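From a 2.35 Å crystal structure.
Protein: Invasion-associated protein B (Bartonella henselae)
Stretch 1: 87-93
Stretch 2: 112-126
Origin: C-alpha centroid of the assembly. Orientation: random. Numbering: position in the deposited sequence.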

# COMPACT_ATOMS: atom_id res chain seq x y z
N PRO C 87 -30.63 34.04 4.60
CA PRO C 87 -30.43 33.65 5.99
C PRO C 87 -30.64 32.16 6.30
O PRO C 87 -31.23 31.43 5.50
CB PRO C 87 -31.46 34.49 6.76
CG PRO C 87 -32.07 35.42 5.75
CD PRO C 87 -31.91 34.75 4.44
N VAL C 88 -30.13 31.74 7.45
CA VAL C 88 -30.39 30.42 8.00
C VAL C 88 -31.39 30.60 9.14
O VAL C 88 -31.13 31.33 10.11
CB VAL C 88 -29.09 29.73 8.51
CG1 VAL C 88 -29.40 28.41 9.22
CG2 VAL C 88 -28.12 29.49 7.35
N ARG C 89 -32.54 29.94 9.01
CA ARG C 89 -33.64 30.05 9.96
C ARG C 89 -33.62 28.87 10.94
O ARG C 89 -33.54 27.71 10.52
CB ARG C 89 -34.96 30.11 9.20
CG ARG C 89 -36.22 30.27 10.05
CD ARG C 89 -37.45 30.27 9.16
NE ARG C 89 -38.69 30.42 9.92
CZ ARG C 89 -39.49 29.42 10.28
NH1 ARG C 89 -39.18 28.17 9.95
NH2 ARG C 89 -40.60 29.67 10.96
N LEU C 90 -33.67 29.18 12.23
CA LEU C 90 -33.69 28.18 13.29
C LEU C 90 -35.03 28.21 14.03
O LEU C 90 -35.45 29.27 14.50
CB LEU C 90 -32.54 28.41 14.28
CG LEU C 90 -31.13 27.92 13.93
CD1 LEU C 90 -30.40 28.90 13.02
CD2 LEU C 90 -30.34 27.71 15.20
N GLN C 91 -35.67 27.06 14.15
CA GLN C 91 -36.97 26.96 14.80
C GLN C 91 -37.06 25.70 15.67
O GLN C 91 -36.78 24.60 15.20
CB GLN C 91 -38.10 26.97 13.76
CG GLN C 91 -39.50 27.03 14.35
CD GLN C 91 -40.60 26.90 13.30
OE1 GLN C 91 -40.37 26.37 12.21
NE2 GLN C 91 -41.79 27.37 13.64
N VAL C 92 -37.46 25.87 16.92
CA VAL C 92 -37.71 24.73 17.79
C VAL C 92 -39.07 24.14 17.43
O VAL C 92 -40.12 24.73 17.72
CB VAL C 92 -37.67 25.08 19.29
CG1 VAL C 92 -37.62 23.81 20.11
CG2 VAL C 92 -36.48 25.95 19.61
N ASP C 93 -39.02 22.98 16.78
CA ASP C 93 -40.19 22.26 16.27
C ASP C 93 -41.09 23.14 15.39
O ASP C 93 -40.65 23.60 14.34
CB ASP C 93 -40.97 21.58 17.41
CG ASP C 93 -40.13 20.55 18.16
OD1 ASP C 93 -39.57 19.64 17.52
OD2 ASP C 93 -40.04 20.66 19.40
N ILE C 112 -20.03 27.78 8.65
CA ILE C 112 -20.21 28.10 10.06
C ILE C 112 -21.26 29.19 10.27
O ILE C 112 -21.15 30.29 9.72
CB ILE C 112 -18.86 28.48 10.74
CG1 ILE C 112 -17.76 27.45 10.43
CG2 ILE C 112 -19.03 28.69 12.24
CD1 ILE C 112 -18.04 26.01 10.90
N VAL C 113 -22.27 28.86 11.08
CA VAL C 113 -23.36 29.76 11.43
C VAL C 113 -23.30 30.06 12.94
O VAL C 113 -23.57 29.18 13.75
CB VAL C 113 -24.74 29.13 11.08
CG1 VAL C 113 -25.87 30.10 11.38
CG2 VAL C 113 -24.80 28.69 9.63
N PRO C 114 -22.91 31.30 13.31
CA PRO C 114 -22.92 31.68 14.73
C PRO C 114 -24.33 31.80 15.28
O PRO C 114 -25.23 32.31 14.59
CB PRO C 114 -22.24 33.06 14.73
CG PRO C 114 -21.64 33.22 13.39
CD PRO C 114 -22.45 32.40 12.45
N ILE C 115 -24.53 31.32 16.50
CA ILE C 115 -25.84 31.30 17.13
C ILE C 115 -25.75 31.83 18.56
O ILE C 115 -24.81 31.53 19.28
CB ILE C 115 -26.46 29.88 17.12
CG1 ILE C 115 -25.36 28.82 17.28
CG2 ILE C 115 -27.21 29.66 15.82
CD1 ILE C 115 -25.80 27.49 17.83
N VAL C 116 -26.73 32.65 18.93
CA VAL C 116 -26.89 33.14 20.30
C VAL C 116 -28.34 32.89 20.72
O VAL C 116 -29.27 33.31 20.03
CB VAL C 116 -26.53 34.65 20.42
CG1 VAL C 116 -26.88 35.19 21.80
CG2 VAL C 116 -25.06 34.90 20.13
N PHE C 117 -28.52 32.19 21.84
CA PHE C 117 -29.85 31.88 22.35
C PHE C 117 -30.16 32.67 23.62
O PHE C 117 -29.41 32.59 24.60
CB PHE C 117 -29.98 30.38 22.65
CG PHE C 117 -29.68 29.49 21.48
CD1 PHE C 117 -28.69 28.52 21.56
CD2 PHE C 117 -30.39 29.60 20.29
CE1 PHE C 117 -28.42 27.68 20.49
CE2 PHE C 117 -30.13 28.78 19.21
CZ PHE C 117 -29.14 27.81 19.31
N ASP C 118 -31.26 33.43 23.61
CA ASP C 118 -31.74 34.10 24.82
C ASP C 118 -32.45 33.13 25.77
O ASP C 118 -32.69 31.97 25.40
CB ASP C 118 -32.62 35.32 24.49
CG ASP C 118 -33.80 35.00 23.57
OD1 ASP C 118 -34.55 34.04 23.82
OD2 ASP C 118 -33.99 35.75 22.60
N LYS C 119 -32.78 33.60 26.97
CA LYS C 119 -33.42 32.80 28.03
C LYS C 119 -34.68 32.06 27.56
O LYS C 119 -34.90 30.91 27.94
CB LYS C 119 -33.77 33.66 29.25
CG LYS C 119 -32.66 34.60 29.74
CD LYS C 119 -31.64 33.89 30.62
CE LYS C 119 -30.57 34.86 31.10
NZ LYS C 119 -29.52 34.19 31.92
N ASN C 120 -35.48 32.74 26.75
CA ASN C 120 -36.73 32.18 26.23
C ASN C 120 -36.50 31.09 25.18
O ASN C 120 -37.25 30.11 25.13
CB ASN C 120 -37.62 33.29 25.66
CG ASN C 120 -37.85 34.43 26.65
OD1 ASN C 120 -37.75 35.60 26.29
ND2 ASN C 120 -38.14 34.09 27.90
N TYR C 121 -35.48 31.27 24.35
CA TYR C 121 -35.14 30.29 23.32
C TYR C 121 -34.49 29.05 23.94
O TYR C 121 -34.74 27.93 23.49
CB TYR C 121 -34.22 30.90 22.26
CG TYR C 121 -34.33 30.23 20.90
CD1 TYR C 121 -33.70 29.01 20.65
CD2 TYR C 121 -35.07 30.80 19.88
CE1 TYR C 121 -33.80 28.39 19.41
CE2 TYR C 121 -35.17 30.19 18.64
CZ TYR C 121 -34.54 28.99 18.42
OH TYR C 121 -34.63 28.38 17.20
N VAL C 122 -33.67 29.27 24.96
CA VAL C 122 -33.08 28.20 25.76
C VAL C 122 -34.16 27.31 26.38
O VAL C 122 -34.09 26.09 26.29
CB VAL C 122 -32.12 28.76 26.85
CG1 VAL C 122 -31.77 27.71 27.89
CG2 VAL C 122 -30.84 29.31 26.22
N ALA C 123 -35.18 27.94 26.98
CA ALA C 123 -36.34 27.24 27.54
C ALA C 123 -37.12 26.41 26.50
O ALA C 123 -37.62 25.33 26.82
CB ALA C 123 -37.27 28.23 28.24
N ALA C 124 -37.20 26.92 25.27
CA ALA C 124 -37.85 26.21 24.16
C ALA C 124 -37.03 25.01 23.72
O ALA C 124 -37.59 23.97 23.39
CB ALA C 124 -38.09 27.16 22.99
N LEU C 125 -35.70 25.17 23.71
CA LEU C 125 -34.75 24.10 23.40
C LEU C 125 -34.83 22.94 24.40
O LEU C 125 -34.72 21.78 24.00
CB LEU C 125 -33.32 24.66 23.39
CG LEU C 125 -32.47 24.97 22.14
CD1 LEU C 125 -33.20 24.90 20.81
CD2 LEU C 125 -31.78 26.32 22.31
N ARG C 126 -35.04 23.26 25.67
CA ARG C 126 -35.18 22.27 26.74
C ARG C 126 -36.45 21.43 26.60
O ARG C 126 -36.45 20.25 26.92
CB ARG C 126 -35.17 22.93 28.12
CG ARG C 126 -33.99 23.83 28.38
CD ARG C 126 -34.05 24.42 29.77
NE ARG C 126 -33.23 23.62 30.67
CZ ARG C 126 -32.12 24.04 31.25
NH1 ARG C 126 -31.68 25.28 31.07
NH2 ARG C 126 -31.45 23.21 32.02

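A strand that alternates its side chains can offer one face to the protein core and the other to solvent, and this segment of invasion-associated protein B illustrates how a single such face can serve two kinds of partner in succession. In strand 88-92, V88, L90 and V92 point toward the second stretch, whereas R89 and Q91 point away and pair with each other through R89 NH1 and Q91 OE1, 3.1 Å apart. The axes of strands 88-92 and 112-117 approach to 9.8 Å, with their N-to-C directions 43° apart, too far for backbone pairing; the space between is filled by side chains.

Along the second stretch, V113 comes first, its CG2 meeting V88 CG2 at 4.1 Å in a simple apolar contact. Two residues on, I115 CG2 packs 3.7 Å from L90 CD2. L90 CD2 also lies at the edge of the F117 ring, near its plane, 4.2 Å from F117 CE2, so that L90 touches both I115, which points toward the first stretch, and F117, whose CA-to-CB bond points sideways but whose ring end comes nearer.

The chain then turns into helix 119-126, capped by D118, whose OD1 accepts from Y121 N at 3.0 Å and satisfies an amide that the first helical turn leaves without a backbone partner. Y121 supplies the polar link between the stretches: its OH donates a weak hydrogen bond to L90 O at 3.0 Å. Its ring also serves the apolar contact, with Y121 CE1 3.6 Å from V92 CG2.

One turn later the helix meets V92 again. A124 CB sits 3.9 Å from V92 CG2, its small side chain accompanied by a close backbone approach, A124 O to V92 CG1 at 3.3 Å. L125 points away at its CA-to-CB bond, yet its CD1 returns to within 3.6 Å of V92 CG2. Thus the strand's inward face passes from strand to helix, with hydrophobic packing dominant and one weak polar tie.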